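Local coordinates for protein porin (Rhodobacter blasticus, PDB 3PRN) that forms, as a homotrimer, outer-membrane channels for the passive diffusion of small hydrophilic solutes up to about 0.6 kDa, at residues L144-V149 against E162-A167. The protein carries 1 engineered substitution. Numbering follows the deposited sequence.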
# COMPACT_ATOMS: atom_id res chain seq x y z
N LEU A 144 -17.89 16.30 23.13
CA LEU A 144 -18.88 16.69 22.17
C LEU A 144 -18.40 16.19 20.78
O LEU A 144 -17.22 16.44 20.48
CB LEU A 144 -18.91 18.21 22.00
CG LEU A 144 -19.98 18.99 22.73
CD1 LEU A 144 -21.34 18.51 22.24
CD2 LEU A 144 -19.76 18.82 24.23
N TYR A 145 -19.31 15.78 19.94
CA TYR A 145 -18.98 15.37 18.58
C TYR A 145 -19.99 15.90 17.59
O TYR A 145 -21.20 15.75 17.81
CB TYR A 145 -18.93 13.87 18.40
CG TYR A 145 -18.26 13.05 19.45
CD1 TYR A 145 -18.91 12.84 20.66
CD2 TYR A 145 -16.98 12.52 19.29
CE1 TYR A 145 -18.31 12.10 21.66
CE2 TYR A 145 -16.35 11.77 20.29
CZ TYR A 145 -17.04 11.57 21.46
OH TYR A 145 -16.52 10.81 22.50
N LEU A 146 -19.54 16.44 16.47
CA LEU A 146 -20.40 16.90 15.42
C LEU A 146 -19.89 16.36 14.08
O LEU A 146 -18.67 16.40 13.91
CB LEU A 146 -20.37 18.44 15.29
CG LEU A 146 -21.36 19.11 16.26
CD1 LEU A 146 -20.62 20.09 17.12
CD2 LEU A 146 -22.45 19.78 15.43
N SER A 147 -20.76 15.87 13.22
CA SER A 147 -20.18 15.42 11.93
C SER A 147 -21.16 15.76 10.83
O SER A 147 -22.39 15.78 11.07
CB SER A 147 -19.82 13.95 11.96
OG SER A 147 -20.94 13.15 12.35
N TYR A 148 -20.62 16.07 9.67
CA TYR A 148 -21.43 16.37 8.49
C TYR A 148 -20.84 15.61 7.31
O TYR A 148 -19.61 15.74 7.05
CB TYR A 148 -21.39 17.89 8.26
CG TYR A 148 -21.86 18.29 6.88
CD1 TYR A 148 -23.21 18.39 6.58
CD2 TYR A 148 -20.92 18.53 5.90
CE1 TYR A 148 -23.61 18.75 5.29
CE2 TYR A 148 -21.29 18.90 4.61
CZ TYR A 148 -22.65 18.98 4.32
OH TYR A 148 -23.00 19.34 3.03
N VAL A 149 -21.61 14.74 6.67
CA VAL A 149 -21.04 13.95 5.58
C VAL A 149 -21.83 14.19 4.31
O VAL A 149 -23.06 14.08 4.28
CB VAL A 149 -21.08 12.44 5.93
CG1 VAL A 149 -20.53 11.62 4.75
CG2 VAL A 149 -20.32 12.10 7.19
N GLU A 162 -27.40 14.82 2.63
CA GLU A 162 -26.21 14.84 3.49
C GLU A 162 -26.60 14.35 4.88
O GLU A 162 -27.75 14.52 5.26
CB GLU A 162 -25.65 16.27 3.58
CG GLU A 162 -25.08 16.69 2.22
CD GLU A 162 -26.07 17.48 1.40
OE1 GLU A 162 -27.05 18.03 1.95
OE2 GLU A 162 -25.91 17.55 0.16
N GLU A 163 -25.66 13.76 5.62
CA GLU A 163 -25.92 13.26 6.95
C GLU A 163 -25.35 14.23 7.98
O GLU A 163 -24.18 14.63 7.91
CB GLU A 163 -25.27 11.88 7.12
CG GLU A 163 -25.41 11.35 8.53
CD GLU A 163 -24.50 10.16 8.78
OE1 GLU A 163 -23.31 10.35 9.22
OE2 GLU A 163 -24.92 8.97 8.54
N PHE A 164 -26.18 14.62 8.93
CA PHE A 164 -25.71 15.50 10.01
C PHE A 164 -25.89 14.78 11.34
O PHE A 164 -26.97 14.27 11.65
CB PHE A 164 -26.47 16.82 10.04
CG PHE A 164 -25.99 17.69 11.21
CD1 PHE A 164 -24.72 18.27 11.17
CD2 PHE A 164 -26.82 17.87 12.31
CE1 PHE A 164 -24.27 19.04 12.25
CE2 PHE A 164 -26.37 18.64 13.40
CZ PHE A 164 -25.09 19.22 13.37
N GLY A 165 -24.83 14.77 12.11
CA GLY A 165 -24.84 14.05 13.38
C GLY A 165 -24.36 14.90 14.54
O GLY A 165 -23.38 15.66 14.43
N ILE A 166 -24.91 14.59 15.72
CA ILE A 166 -24.36 15.24 16.93
C ILE A 166 -24.37 14.28 18.08
O ILE A 166 -25.28 13.43 18.22
CB ILE A 166 -25.13 16.54 17.24
CG1 ILE A 166 -24.60 17.15 18.55
CG2 ILE A 166 -26.61 16.29 17.41
CD1 ILE A 166 -24.90 18.65 18.57
N ALA A 167 -23.42 14.38 18.98
CA ALA A 167 -23.33 13.50 20.12
C ALA A 167 -22.52 14.10 21.27
O ALA A 167 -21.67 14.96 21.11
CB ALA A 167 -22.70 12.13 19.73
O HOH W 1 -22.54 12.76 10.18
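Tyr145 and Ala167 form the first of three hydrogen-bonded pairs between two antiparallel strands: Tyr145 N donates a hydrogen bond to Ala167 O (2.8 Å), and Ala167 N donates one back to Tyr145 O. The Tyr145 ring turns an edge to the partner backbone, with CD1 3.5 Å from Ala167 O, while its hydroxyl is hydrogen-bonded to Asp169. Leu146 lies on the other face of the sheet. Its methyl CD2 reaches diagonally to the Phe164 ring, 3.4 Å from CZ, and also touches Ile166 CD1. Back on the Tyr145 face, Ser147 pairs with Gly165; of the six interstrand bonds, Gly165 N to Ser147 O is the straightest, at 167° about the hydrogen. A CB on Gly165 would sit tight against Ser147 OG. That hydroxyl, which also bonds Ala88 N, shares a water with Glu163: the water lies 2.7 Å from Ser147 OG and donates to Glu163 OE1. Tyr148 returns to the Leu146 face. With chi1 at 164°, CG sits beside its own carbonyl carbon, and from there the ring continues alongside Glu162, both side chains pointing the same way, CE1 3.6 Å from Glu162 CB and OH 3.5 Å from Glu162 CG. A bound C8E detergent also touches the Tyr148 side chain. An alanine here would probably take the ring away from Glu162 CB and CG and weaken the detergent contact. Val149 closes the run by pairing with Glu163; its CG2 lies beside the carboxylate, whose OE2 is held by the backbone N of Phe115 and Gly186. The two strands are adjacent staves of the 16-stranded porin barrel, flanked by strands 131-138 and 175-183. Helix 88-91, inside the barrel, packs against Tyr145 and Ala167, so their face looks inward, whereas Leu146, Tyr148, Phe164 and Ile166 lie on the outer wall, where the detergent rests at Tyr148.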